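Side-chain contacts in 2-dehydropantoate 2-reductase (Porphyromonas gingivalis, PDB 2QYT), which probably catalyses the NADPH-dependent reduction of ketopantoate to pantoate, the second step of (R)-pantoate formation in pantothenate biosynthesis: residues A12-G17 against K92-E97; T83-L88 against E174-E179; L114-G119 against E159-G164; R125-T128 against V134-K137. All coordinates share one frame; numbering follows the deposited sequence.

All four contacts gather round the five-stranded parallel sheet of the Rossmann-type domain, their centres 13 to 17 Å apart. Interactions 1, 2 and 3 draw on the neighbouring strands 9-14, 86-89 and 111-115, and backbone bonds tie Ala-12 to Tyr-86 and Leu-88, and Ile-87 to Leu-114. Along the chain, interactions 1 and 2 alternate their segments; interaction 3 falls within the span of interaction 2, and interaction 4 within that of interaction 3. Interaction 1 lies at the probable cofactor loop. Interaction 2 sets helix 172-183 on the parallel sheet, and interaction 3 joins that sheet directly to the mixed one. Interaction 4 links the end of helix 122-126 to the chain entering strand 137-148.

Interaction 1: A12-G17 against K92-E97; sequences AVFGLG and KDYDME. With SO4 (sulfate ion), chain E; EDO (1,2-ethanediol), chain G; SO4 (sulfate ion), chain C.
Gly-17 N, three residues past the Phe-14 that meets Tyr-94, is approached by two small molecules: it donates to O1 of the ethanediol of chain G at 2.9 Å and, weakly, to O4 of the sulfate of chain E at 3.3 Å. This is the turn after the first strand of a Rossmann-type fold, and Gly-15 and Gly-17 fit its GxGxxG pattern. Leu-16 N gives a shorter bond, 2.7 Å to O1 of the sulfate of chain C. These ligands probably come from the crystallisation liquor, but anions on these amides are consistent with a loop receiving the phosphates of NADPH. Glycine suits position 15, where a side chain would press against the carbonyl O of Phe-14 and run into the chain E sulfate.

Just before the loop, Phe-14 holds CG opposite the backbone N (chi1 -173°), which sends the ring out to Tyr-94. The two side chains run nearly perpendicular, yet their ring planes are only 32° apart and meet rim to rim. Flat aromatic groups suit this place, being long enough to touch across it. Phe-89 and Ile-43 also pack on Phe-14. The pair closes most tightly where Phe-14 CZ reaches Tyr-94 CE2, at 3.3 Å.

Interaction 2: T83-L88 against E174-E179; sequences TVDYIL and EVRLAE. With EDO (1,2-ethanediol), chain H.
Tyr-86 points from strand 86-89 of the parallel Rossmann-type sheet toward Arg-176 and Leu-177 of helix 172-183, which packs against the sheet. From CB, a chi1 of -53° puts CG beside the backbone N, and the side chains of Tyr-86 and Leu-177 run past each other head to tail. At the near end of the ring, CG lies 3.8 Å from Leu-177 CD1. This methyl sits 3.7 Å from the ring centroid and almost on the ring normal, a CH-pi contact over one face. CD2 is met by Leu-177 CD2. Farther out, CE2 and CZ rest on Leu-177 CB, CE2 at 3.8 Å, so a branched aliphatic side chain fits the ring along its length. The opposite face has a water near its rim.

At the tip, OH lies in the guanidinium plane of Arg-176 and accepts a nearly straight bond from NE, 2.8 Å long with an angle of 171° at the hydrogen. The ring and guanidinium planes are steeply inclined, 76° apart. OH also donates to the carbonyl O of Asp-173, so two bonds hold the phenol at the helix; tyrosine suits this place by being apolar over its faces and polar at its end. The bend of Arg-176 at chi3 turns its NH2 toward Asp-85, but the salt bridge to OD1 is long, and the firmer partner of that carboxylate is Lys-10 N, bound by OD2. The same water joins the two segments: it lies 2.8 Å from Asp-85 O, to which it can donate, and accepts weakly from Arg-176 NH2 at 3.2 Å.

Interaction 3: L114-G119 against E159-G164; sequences LPLLNG and ELFYFG. With EDO (1,2-ethanediol), chain J.
Apolar contacts carry this meeting of Leu-114 and Leu-116 with Phe-161 and Phe-163; no hydrogen bond crosses between the segments. Phe-161 holds CG opposite its backbone N (chi1 -176°), which swings the ring toward both leucines. Leu-114 comes from the opposite direction and sets CD1 against the ring edge, near its plane, 3.6 Å from CZ. Leu-116 crosses the phenylalanine at about a right angle, with CD1 3.5 Å from CE1 and CD2 3.8 Å from CZ, both methyls approaching that corner from the same side of the ring. Phe-163 offers mainly its CB, 3.7 Å from each methyl of Leu-114, while its ring leads away to Leu-177 and Leu-181 of helix 172-183. Branched leucines suit the place by fitting their methyls against the phenylalanine side chains.

Ring-to-ring contact continues the core on another side, where Phe-161 meets Tyr-23 edge-to-face. At the far end of the strand, Glu-159 N donates to O2 of an ethanediol at 2.9 Å, and the same hydroxyl donates to Glu-159 O.

Strand 111-115, an outer strand of the parallel sheet, and the residue just after it thus meet strand 158-164 of the mixed sheet through side chains, a buried seam between the two sheets of this Rossmann-type domain.

Interaction 4: R125-T128 against V134-K137; sequences RMRT and VVWK
Arg-127 starts with CG beside its backbone N (chi1 -77°) and then runs extended to NE, which carries the guanidinium across Val-135 to that residue's carbonyl. Val-135 O is gripped twice: NH2 donates at 2.8 Å, with an angle of 137° at the hydrogen, and NE adds a weak bond of 3.1 Å. Both are bent, and NH2 is tilted 27° from the carbonyl plane. Arginine suits the place because its apolar stem is useful too: CG packs 3.6 Å from Val-135 CB. The compact valine completes the fit with CG1, 4.1 Å from CB of selenomethionine Met-126.

Lys-137 crosses the arginine at roughly a right angle, its CE 3.8 Å from Arg-127 NH2. The cationic ends come near each other, NH1 and NZ being 4.6 Å apart, but NZ forms salt bridges with Asp-195 and Glu-124, which probably offset the repulsion. Arg-125 O accepts from both the backbone N and OG1 of Thr-128, the latter at 2.8 Å; a short hydroxyl side chain suits a residue that reaches back to this carbonyl.

The contact packs the C-terminal end of helix 122-126 against the connection between the parallel and mixed sheets of the Rossmann-type domain. Met-126 is covered by helix 96-103 and by Ile-113 and Pro-115 of strand 111-115, while Trp-136 turns away to pack on helix 172-183 and Lys-137 pairs through its backbone with Gly-164 of strand 158-164.

Interaction 1: A12-G17 against K92-E97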
loop_
_atom_site.group_PDB
_atom_site.type_symbol
_atom_site.label_atom_id
_atom_site.label_comp_id
_atom_site.label_asym_id
_atom_site.label_seq_id
_atom_site.Cartn_x
_atom_site.Cartn_y
_atom_site.Cartn_z
ATOM N N ALA A 12 12.071 -9.246 -1.920
ATOM C CA ALA A 12 11.981 -8.569 -3.202
ATOM C C ALA A 12 10.967 -7.423 -3.165
ATOM O O ALA A 12 9.928 -7.514 -2.493
ATOM C CB ALA A 12 11.616 -9.537 -4.247
ATOM N N VAL A 13 11.268 -6.355 -3.901
ATOM C CA VAL A 13 10.345 -5.255 -4.047
ATOM C C VAL A 13 9.923 -5.196 -5.495
ATOM O O VAL A 13 10.746 -4.936 -6.350
ATOM C CB VAL A 13 10.933 -3.894 -3.548
ATOM C CG1 VAL A 13 9.840 -2.832 -3.504
ATOM C CG2 VAL A 13 11.459 -4.058 -2.160
ATOM N N PHE A 14 8.624 -5.398 -5.738
ATOM C CA PHE A 14 8.058 -5.398 -7.072
ATOM C C PHE A 14 7.353 -4.058 -7.311
ATOM O O PHE A 14 6.265 -3.821 -6.800
ATOM C CB PHE A 14 7.063 -6.576 -7.203
ATOM C CG PHE A 14 6.529 -6.776 -8.611
ATOM C CD1 PHE A 14 7.344 -7.294 -9.609
ATOM C CD2 PHE A 14 5.212 -6.463 -8.922
ATOM C CE1 PHE A 14 6.878 -7.505 -10.882
ATOM C CE2 PHE A 14 4.727 -6.643 -10.213
ATOM C CZ PHE A 14 5.570 -7.177 -11.199
ATOM N N GLY A 15 7.990 -3.194 -8.097
ATOM C CA GLY A 15 7.499 -1.850 -8.407
ATOM C C GLY A 15 8.331 -0.937 -7.541
ATOM O O GLY A 15 8.308 -1.072 -6.324
ATOM N N LEU A 16 9.136 -0.074 -8.138
ATOM C CA LEU A 16 9.968 0.858 -7.359
ATOM C C LEU A 16 9.522 2.324 -7.486
ATOM O O LEU A 16 10.339 3.183 -7.784
ATOM C CB LEU A 16 11.467 0.790 -7.733
ATOM C CG LEU A 16 12.528 -0.105 -7.118
ATOM C CD1 LEU A 16 13.908 0.416 -7.532
ATOM C CD2 LEU A 16 12.487 -0.394 -5.607
ATOM N N GLY A 17 8.256 2.617 -7.238
ATOM C CA GLY A 17 7.821 4.009 -7.236
ATOM C C GLY A 17 8.053 4.524 -5.818
ATOM O O GLY A 17 8.933 3.997 -5.083
ATOM N N LYS A 92 1.282 -0.185 -9.294
ATOM C CA LYS A 92 -0.120 0.068 -9.657
ATOM C C LYS A 92 -0.396 -0.284 -11.114
ATOM O O LYS A 92 -1.514 -0.069 -11.614
ATOM C CB LYS A 92 -0.551 1.508 -9.346
ATOM C CG LYS A 92 0.252 2.639 -10.018
ATOM C CD LYS A 92 -0.511 4.011 -9.991
ATOM C CE LYS A 92 -0.404 4.764 -8.627
ATOM N NZ LYS A 92 0.675 5.854 -8.512
ATOM N N ASP A 93 0.622 -0.837 -11.777
ATOM C CA ASP A 93 0.650 -0.919 -13.246
ATOM C C ASP A 93 -0.095 -2.132 -13.823
ATOM O O ASP A 93 -0.674 -2.031 -14.903
ATOM C CB ASP A 93 2.093 -0.796 -13.820
ATOM C CG ASP A 93 2.688 0.632 -13.649
ATOM O OD1 ASP A 93 3.938 0.777 -13.544
ATOM O OD2 ASP A 93 1.905 1.610 -13.615
ATOM N N TYR A 94 -0.117 -3.265 -13.125
ATOM C CA TYR A 94 -0.807 -4.444 -13.707
ATOM C C TYR A 94 -2.204 -4.729 -13.112
ATOM O O TYR A 94 -2.427 -4.517 -11.910
ATOM C CB TYR A 94 0.080 -5.700 -13.583
ATOM C CG TYR A 94 1.531 -5.498 -13.986
ATOM C CD1 TYR A 94 1.882 -5.246 -15.325
ATOM C CD2 TYR A 94 2.557 -5.562 -13.035
ATOM C CE1 TYR A 94 3.226 -5.075 -15.716
ATOM C CE2 TYR A 94 3.902 -5.374 -13.403
ATOM C CZ TYR A 94 4.231 -5.142 -14.746
ATOM O OH TYR A 94 5.549 -4.965 -15.116
ATOM N N ASP A 95 -3.127 -5.234 -13.934
ATOM C CA ASP A 95 -4.278 -5.987 -13.422
ATOM C C ASP A 95 -3.764 -7.120 -12.512
ATOM O O ASP A 95 -2.565 -7.440 -12.551
ATOM C CB ASP A 95 -5.170 -6.476 -14.570
ATOM C CG ASP A 95 -4.588 -7.666 -15.351
ATOM O OD1 ASP A 95 -4.182 -8.673 -14.763
ATOM O OD2 ASP A 95 -4.608 -7.619 -16.586
HETATM N N MSE A 96 -4.620 -7.684 -11.668
HETATM C CA MSE A 96 -4.144 -8.613 -10.659
HETATM C C MSE A 96 -3.680 -9.960 -11.254
HETATM O O MSE A 96 -2.768 -10.595 -10.733
HETATM C CB MSE A 96 -5.201 -8.857 -9.587
HETATM C CG MSE A 96 -4.597 -8.856 -8.173
HETATM SE SE MSE A 96 -3.842 -7.050 -7.603
HETATM C CE MSE A 96 -5.450 -5.959 -7.818
ATOM N N GLU A 97 -4.324 -10.363 -12.341
ATOM C CA GLU A 97 -4.009 -11.587 -13.072
ATOM C C GLU A 97 -2.579 -11.514 -13.548
ATOM O O GLU A 97 -1.792 -12.417 -13.288
ATOM C CB GLU A 97 -4.951 -11.728 -14.255
ATOM C CG GLU A 97 -6.215 -12.600 -14.020
ATOM C CD GLU A 97 -7.296 -12.001 -13.114
ATOM O OE1 GLU A 97 -7.283 -10.772 -12.811
ATOM O OE2 GLU A 97 -8.189 -12.804 -12.719
HETATM S S SO4 E . 5.216 1.705 -9.861
HETATM O O1 SO4 E . 6.231 2.524 -10.507
HETATM O O2 SO4 E . 4.143 2.552 -9.317
HETATM O O3 SO4 E . 4.737 0.749 -10.860
HETATM O O4 SO4 E . 5.793 0.959 -8.749
HETATM C C1 EDO G . 4.859 2.298 -5.135
HETATM O O1 EDO G . 6.060 1.693 -5.616
HETATM C C2 EDO G . 4.561 3.619 -5.846
HETATM O O2 EDO G . 3.970 4.490 -4.889
HETATM S S SO4 C . 9.325 0.842 -11.865
HETATM O O1 SO4 C . 9.934 0.687 -10.559
HETATM O O2 SO4 C . 8.585 2.106 -11.816
HETATM O O3 SO4 C . 10.326 0.921 -12.925
HETATM O O4 SO4 C . 8.402 -0.296 -12.057
#

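Interaction 2: T83-L88 against E174-E179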
loop_
_atom_site.group_PDB
_atom_site.type_symbol
_atom_site.label_atom_id
_atom_site.label_comp_id
_atom_site.label_asym_id
_atom_site.label_seq_id
_atom_site.Cartn_x
_atom_site.Cartn_y
_atom_site.Cartn_z
ATOM N N THR A 83 13.309 -17.493 -6.023
ATOM C CA THR A 83 12.354 -17.454 -4.919
ATOM C C THR A 83 12.907 -16.629 -3.746
ATOM O O THR A 83 14.132 -16.576 -3.539
ATOM C CB THR A 83 12.029 -18.871 -4.442
ATOM O OG1 THR A 83 13.239 -19.405 -3.942
ATOM C CG2 THR A 83 11.512 -19.773 -5.614
ATOM N N VAL A 84 12.019 -15.989 -2.989
ATOM C CA VAL A 84 12.419 -15.134 -1.860
ATOM C C VAL A 84 11.525 -15.420 -0.642
ATOM O O VAL A 84 10.544 -16.190 -0.721
ATOM C CB VAL A 84 12.328 -13.593 -2.210
ATOM C CG1 VAL A 84 13.264 -13.219 -3.386
ATOM C CG2 VAL A 84 10.927 -13.223 -2.584
ATOM N N ASP A 85 11.837 -14.793 0.485
ATOM C CA ASP A 85 10.981 -14.952 1.666
ATOM C C ASP A 85 9.751 -14.002 1.702
ATOM O O ASP A 85 8.694 -14.399 2.177
ATOM C CB ASP A 85 11.852 -14.887 2.932
ATOM C CG ASP A 85 12.919 -15.961 2.911
ATOM O OD1 ASP A 85 12.541 -17.123 2.910
ATOM O OD2 ASP A 85 14.120 -15.672 2.818
ATOM N N TYR A 86 9.940 -12.782 1.201
ATOM C CA TYR A 86 8.927 -11.706 1.235
ATOM C C TYR A 86 8.959 -10.995 -0.085
ATOM O O TYR A 86 10.016 -10.677 -0.584
ATOM C CB TYR A 86 9.185 -10.715 2.377
ATOM C CG TYR A 86 9.321 -11.403 3.734
ATOM C CD1 TYR A 86 10.592 -11.630 4.323
ATOM C CD2 TYR A 86 8.183 -11.846 4.429
ATOM C CE1 TYR A 86 10.701 -12.272 5.594
ATOM C CE2 TYR A 86 8.298 -12.514 5.705
ATOM C CZ TYR A 86 9.538 -12.698 6.264
ATOM O OH TYR A 86 9.592 -13.305 7.500
ATOM N N ILE A 87 7.784 -10.858 -0.678
ATOM C CA ILE A 87 7.590 -9.960 -1.773
ATOM C C ILE A 87 6.723 -8.796 -1.293
ATOM O O ILE A 87 5.579 -8.979 -0.837
ATOM C CB ILE A 87 6.901 -10.638 -2.968
ATOM C CG1 ILE A 87 7.763 -11.794 -3.488
ATOM C CG2 ILE A 87 6.571 -9.583 -4.083
ATOM C CD1 ILE A 87 7.003 -12.768 -4.439
ATOM N N LEU A 88 7.278 -7.592 -1.429
ATOM C CA LEU A 88 6.529 -6.336 -1.231
ATOM C C LEU A 88 6.012 -5.923 -2.611
ATOM O O LEU A 88 6.809 -5.655 -3.534
ATOM C CB LEU A 88 7.509 -5.278 -0.683
ATOM C CG LEU A 88 7.610 -5.047 0.815
ATOM C CD1 LEU A 88 7.541 -6.264 1.670
ATOM C CD2 LEU A 88 8.808 -4.098 1.180
ATOM N N GLU A 174 5.768 -13.669 10.406
ATOM C CA GLU A 174 5.283 -12.294 10.711
ATOM C C GLU A 174 6.150 -11.530 11.701
ATOM O O GLU A 174 6.515 -10.381 11.458
ATOM C CB GLU A 174 3.888 -12.343 11.310
ATOM C CG GLU A 174 2.800 -12.059 10.392
ATOM C CD GLU A 174 1.493 -12.048 11.107
ATOM O OE1 GLU A 174 0.857 -10.981 11.098
ATOM O OE2 GLU A 174 1.086 -13.084 11.665
ATOM N N VAL A 175 6.417 -12.168 12.842
ATOM C CA VAL A 175 7.346 -11.639 13.843
ATOM C C VAL A 175 8.700 -11.415 13.178
ATOM O O VAL A 175 9.317 -10.372 13.343
ATOM C CB VAL A 175 7.470 -12.596 15.057
ATOM C CG1 VAL A 175 8.540 -12.101 16.040
ATOM C CG2 VAL A 175 6.135 -12.722 15.771
ATOM N N ARG A 176 9.144 -12.384 12.385
ATOM C CA ARG A 176 10.384 -12.200 11.656
ATOM C C ARG A 176 10.329 -10.945 10.787
ATOM O O ARG A 176 11.266 -10.127 10.818
ATOM C CB ARG A 176 10.747 -13.418 10.805
ATOM C CG ARG A 176 12.166 -13.333 10.233
ATOM C CD ARG A 176 12.581 -14.606 9.494
ATOM N NE ARG A 176 11.857 -14.851 8.237
ATOM C CZ ARG A 176 12.139 -15.863 7.412
ATOM N NH1 ARG A 176 13.139 -16.699 7.701
ATOM N NH2 ARG A 176 11.439 -16.052 6.291
ATOM N N LEU A 177 9.265 -10.776 10.013
ATOM C CA LEU A 177 9.222 -9.570 9.166
ATOM C C LEU A 177 9.164 -8.271 10.005
ATOM O O LEU A 177 9.810 -7.285 9.676
ATOM C CB LEU A 177 8.120 -9.626 8.101
ATOM C CG LEU A 177 8.155 -8.501 7.045
ATOM C CD1 LEU A 177 9.423 -8.550 6.182
ATOM C CD2 LEU A 177 6.900 -8.594 6.197
ATOM N N ALA A 178 8.438 -8.304 11.107
ATOM C CA ALA A 178 8.254 -7.090 11.910
ATOM C C ALA A 178 9.592 -6.630 12.501
ATOM O O ALA A 178 9.953 -5.493 12.351
ATOM C CB ALA A 178 7.228 -7.334 12.995
ATOM N N GLU A 179 10.325 -7.535 13.150
ATOM C CA GLU A 179 11.687 -7.275 13.644
ATOM C C GLU A 179 12.635 -6.798 12.577
ATOM O O GLU A 179 13.466 -5.913 12.786
ATOM C CB GLU A 179 12.266 -8.572 14.229
ATOM C CG GLU A 179 11.612 -9.033 15.511
ATOM C CD GLU A 179 12.484 -10.036 16.267
ATOM O OE1 GLU A 179 12.662 -9.877 17.487
ATOM O OE2 GLU A 179 13.019 -10.981 15.639
HETATM C C1 EDO H . 10.942 -23.300 -2.085
HETATM O O1 EDO H . 10.174 -23.241 -3.314
HETATM C C2 EDO H . 12.056 -22.262 -1.940
HETATM O O2 EDO H . 12.954 -22.362 -3.046
HETATM O O HOH W 1 8.657 -15.824 4.642
#

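Interaction 3: L114-G119 against E159-G164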
loop_
_atom_site.group_PDB
_atom_site.type_symbol
_atom_site.label_atom_id
_atom_site.label_comp_id
_atom_site.label_asym_id
_atom_site.label_seq_id
_atom_site.Cartn_x
_atom_site.Cartn_y
_atom_site.Cartn_z
ATOM N N LEU A 114 3.148 -9.153 0.419
ATOM C CA LEU A 114 2.540 -7.972 1.023
ATOM C C LEU A 114 2.168 -6.929 -0.041
ATOM O O LEU A 114 3.031 -6.194 -0.499
ATOM C CB LEU A 114 3.544 -7.299 1.969
ATOM C CG LEU A 114 3.302 -7.360 3.475
ATOM C CD1 LEU A 114 4.295 -6.522 4.280
ATOM C CD2 LEU A 114 1.876 -6.882 3.688
ATOM N N PRO A 115 0.877 -6.832 -0.395
ATOM C CA PRO A 115 0.492 -5.725 -1.246
ATOM C C PRO A 115 0.404 -4.453 -0.397
ATOM O O PRO A 115 -0.280 -4.432 0.648
ATOM C CB PRO A 115 -0.914 -6.137 -1.768
ATOM C CG PRO A 115 -1.205 -7.504 -1.185
ATOM C CD PRO A 115 -0.289 -7.659 -0.015
ATOM N N LEU A 116 1.102 -3.407 -0.806
ATOM C CA LEU A 116 1.059 -2.161 -0.053
ATOM C C LEU A 116 0.200 -1.068 -0.728
ATOM O O LEU A 116 0.141 0.075 -0.261
ATOM C CB LEU A 116 2.485 -1.688 0.290
ATOM C CG LEU A 116 3.350 -2.740 1.037
ATOM C CD1 LEU A 116 4.802 -2.310 1.095
ATOM C CD2 LEU A 116 2.766 -3.088 2.462
ATOM N N LEU A 117 -0.507 -1.455 -1.779
ATOM C CA LEU A 117 -1.324 -0.583 -2.637
ATOM C C LEU A 117 -2.633 -0.175 -1.950
ATOM O O LEU A 117 -3.141 -0.886 -1.080
ATOM C CB LEU A 117 -1.713 -1.330 -3.946
ATOM C CG LEU A 117 -0.726 -2.220 -4.743
ATOM C CD1 LEU A 117 -0.249 -3.345 -3.850
ATOM C CD2 LEU A 117 -1.341 -2.800 -6.048
ATOM N N ASN A 118 -3.194 0.956 -2.386
ATOM C CA ASN A 118 -4.496 1.397 -1.908
ATOM C C ASN A 118 -5.582 0.540 -2.512
ATOM O O ASN A 118 -5.396 -0.063 -3.568
ATOM C CB ASN A 118 -4.697 2.864 -2.226
ATOM C CG ASN A 118 -3.965 3.772 -1.244
ATOM O OD1 ASN A 118 -4.021 3.571 -0.011
ATOM N ND2 ASN A 118 -3.295 4.786 -1.771
ATOM N N GLY A 119 -6.707 0.434 -1.828
ATOM C CA GLY A 119 -7.815 -0.392 -2.315
ATOM C C GLY A 119 -8.391 -1.122 -1.131
ATOM O O GLY A 119 -7.694 -1.295 -0.120
ATOM N N GLU A 159 6.555 8.253 8.055
ATOM C CA GLU A 159 5.913 7.110 7.404
ATOM C C GLU A 159 5.425 6.066 8.420
ATOM O O GLU A 159 5.949 5.971 9.535
ATOM C CB GLU A 159 6.761 6.516 6.279
ATOM C CG GLU A 159 8.074 5.789 6.657
ATOM C CD GLU A 159 7.908 4.513 7.501
ATOM O OE1 GLU A 159 8.808 4.279 8.325
ATOM O OE2 GLU A 159 6.913 3.756 7.376
ATOM N N LEU A 160 4.400 5.309 8.026
ATOM C CA LEU A 160 3.809 4.232 8.821
ATOM C C LEU A 160 3.601 3.073 7.868
ATOM O O LEU A 160 3.189 3.305 6.761
ATOM C CB LEU A 160 2.475 4.687 9.425
ATOM C CG LEU A 160 2.606 5.811 10.457
ATOM C CD1 LEU A 160 1.235 6.444 10.801
ATOM C CD2 LEU A 160 3.332 5.274 11.723
ATOM N N PHE A 161 3.921 1.842 8.316
ATOM C CA PHE A 161 3.867 0.627 7.540
ATOM C C PHE A 161 3.149 -0.313 8.502
ATOM O O PHE A 161 3.660 -0.632 9.596
ATOM C CB PHE A 161 5.307 0.166 7.245
ATOM C CG PHE A 161 5.446 -1.065 6.352
ATOM C CD1 PHE A 161 6.075 -0.966 5.092
ATOM C CD2 PHE A 161 5.062 -2.327 6.796
ATOM C CE1 PHE A 161 6.264 -2.102 4.288
ATOM C CE2 PHE A 161 5.231 -3.464 5.981
ATOM C CZ PHE A 161 5.840 -3.349 4.733
ATOM N N TYR A 162 1.941 -0.723 8.109
ATOM C CA TYR A 162 1.175 -1.745 8.839
ATOM C C TYR A 162 1.037 -3.008 8.032
ATOM O O TYR A 162 0.862 -2.952 6.830
ATOM C CB TYR A 162 -0.231 -1.239 9.147
ATOM C CG TYR A 162 -0.256 -0.041 10.020
ATOM C CD1 TYR A 162 -0.215 -0.172 11.406
ATOM C CD2 TYR A 162 -0.343 1.238 9.468
ATOM C CE1 TYR A 162 -0.256 0.967 12.237
ATOM C CE2 TYR A 162 -0.395 2.374 10.294
ATOM C CZ TYR A 162 -0.346 2.221 11.667
ATOM O OH TYR A 162 -0.381 3.314 12.471
ATOM N N PHE A 163 1.091 -4.159 8.674
ATOM C CA PHE A 163 0.916 -5.405 7.905
ATOM C C PHE A 163 0.460 -6.501 8.823
ATOM O O PHE A 163 0.505 -6.333 10.042
ATOM C CB PHE A 163 2.227 -5.793 7.201
ATOM C CG PHE A 163 3.177 -6.531 8.091
ATOM C CD1 PHE A 163 3.220 -7.943 8.064
ATOM C CD2 PHE A 163 3.994 -5.828 8.982
ATOM C CE1 PHE A 163 4.098 -8.654 8.904
ATOM C CE2 PHE A 163 4.860 -6.511 9.834
ATOM C CZ PHE A 163 4.917 -7.951 9.781
ATOM N N GLY A 164 0.015 -7.612 8.250
ATOM C CA GLY A 164 -0.384 -8.764 9.042
ATOM C C GLY A 164 -1.107 -9.814 8.266
ATOM O O GLY A 164 -1.600 -9.546 7.174
HETATM C C1 EDO J . 10.478 8.139 9.586
HETATM O O1 EDO J . 11.085 8.100 8.305
HETATM C C2 EDO J . 9.798 6.827 9.898
HETATM O O2 EDO J . 8.405 7.153 9.960
#

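Interaction 4: R125-T128 against V134-K137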
loop_
_atom_site.group_PDB
_atom_site.type_symbol
_atom_site.label_atom_id
_atom_site.label_comp_id
_atom_site.label_asym_id
_atom_site.label_seq_id
_atom_site.Cartn_x
_atom_site.Cartn_y
_atom_site.Cartn_z
ATOM N N ARG A 125 -8.178 -10.180 -3.582
ATOM C CA ARG A 125 -8.012 -10.311 -5.013
ATOM C C ARG A 125 -6.808 -11.219 -5.317
ATOM O O ARG A 125 -6.948 -12.251 -5.991
ATOM C CB ARG A 125 -7.893 -8.921 -5.655
ATOM C CG ARG A 125 -9.234 -8.103 -5.587
ATOM C CD ARG A 125 -9.115 -6.687 -6.207
ATOM N NE ARG A 125 -8.633 -6.700 -7.603
ATOM C CZ ARG A 125 -9.240 -7.335 -8.618
ATOM N NH1 ARG A 125 -10.342 -8.055 -8.403
ATOM N NH2 ARG A 125 -8.729 -7.279 -9.852
HETATM N N MSE A 126 -5.663 -10.869 -4.748
HETATM C CA MSE A 126 -4.435 -11.617 -4.925
HETATM C C MSE A 126 -4.492 -13.044 -4.366
HETATM O O MSE A 126 -3.765 -13.919 -4.829
HETATM C CB MSE A 126 -3.272 -10.850 -4.313
HETATM C CG MSE A 126 -2.972 -9.595 -5.048
HETATM SE SE MSE A 126 -1.182 -8.938 -4.722
HETATM C CE MSE A 126 -0.266 -10.512 -5.245
ATOM N N ARG A 127 -5.346 -13.267 -3.372
ATOM C CA ARG A 127 -5.581 -14.616 -2.864
ATOM C C ARG A 127 -6.433 -15.512 -3.766
ATOM O O ARG A 127 -6.740 -16.656 -3.389
ATOM C CB ARG A 127 -6.232 -14.579 -1.485
ATOM C CG ARG A 127 -5.277 -14.246 -0.412
ATOM C CD ARG A 127 -5.977 -14.159 0.954
ATOM N NE ARG A 127 -5.133 -13.444 1.898
ATOM C CZ ARG A 127 -5.469 -13.141 3.144
ATOM N NH1 ARG A 127 -6.648 -13.500 3.633
ATOM N NH2 ARG A 127 -4.614 -12.484 3.907
ATOM N N THR A 128 -6.853 -14.997 -4.924
ATOM C CA THR A 128 -7.691 -15.780 -5.827
ATOM C C THR A 128 -6.877 -16.994 -6.284
ATOM O O THR A 128 -7.344 -18.116 -6.196
ATOM C CB THR A 128 -8.200 -14.928 -7.014
ATOM O OG1 THR A 128 -9.123 -13.976 -6.510
ATOM C CG2 THR A 128 -8.916 -15.743 -8.015
ATOM N N VAL A 134 -0.181 -17.425 1.889
ATOM C CA VAL A 134 0.901 -16.738 1.140
ATOM C C VAL A 134 0.698 -15.199 1.110
ATOM O O VAL A 134 1.641 -14.435 1.134
ATOM C CB VAL A 134 1.039 -17.305 -0.327
ATOM C CG1 VAL A 134 1.961 -16.448 -1.181
ATOM C CG2 VAL A 134 1.542 -18.758 -0.327
ATOM N N VAL A 135 -0.540 -14.750 1.074
ATOM C CA VAL A 135 -0.791 -13.326 0.861
ATOM C C VAL A 135 -1.191 -12.695 2.196
ATOM O O VAL A 135 -2.162 -13.101 2.788
ATOM C CB VAL A 135 -1.864 -13.091 -0.263
ATOM C CG1 VAL A 135 -2.219 -11.593 -0.402
ATOM C CG2 VAL A 135 -1.408 -13.716 -1.605
ATOM N N TRP A 136 -0.397 -11.742 2.681
ATOM C CA TRP A 136 -0.763 -10.959 3.848
ATOM C C TRP A 136 -1.394 -9.629 3.408
ATOM O O TRP A 136 -1.468 -9.357 2.239
ATOM C CB TRP A 136 0.469 -10.706 4.709
ATOM C CG TRP A 136 1.061 -11.950 5.389
ATOM C CD1 TRP A 136 0.463 -13.191 5.572
ATOM C CD2 TRP A 136 2.327 -12.021 6.036
ATOM N NE1 TRP A 136 1.298 -14.004 6.285
ATOM C CE2 TRP A 136 2.456 -13.322 6.562
ATOM C CE3 TRP A 136 3.387 -11.106 6.197
ATOM C CZ2 TRP A 136 3.613 -13.746 7.244
ATOM C CZ3 TRP A 136 4.535 -11.529 6.872
ATOM C CH2 TRP A 136 4.635 -12.838 7.380
ATOM N N LYS A 137 -1.887 -8.837 4.351
ATOM C CA LYS A 137 -2.505 -7.549 4.071
ATOM C C LYS A 137 -1.571 -6.480 4.590
ATOM O O LYS A 137 -0.897 -6.680 5.598
ATOM C CB LYS A 137 -3.829 -7.432 4.816
ATOM C CG LYS A 137 -4.768 -8.536 4.448
ATOM C CD LYS A 137 -6.175 -8.283 4.891
ATOM C CE LYS A 137 -6.970 -9.538 4.578
ATOM N NZ LYS A 137 -8.345 -9.490 5.131
#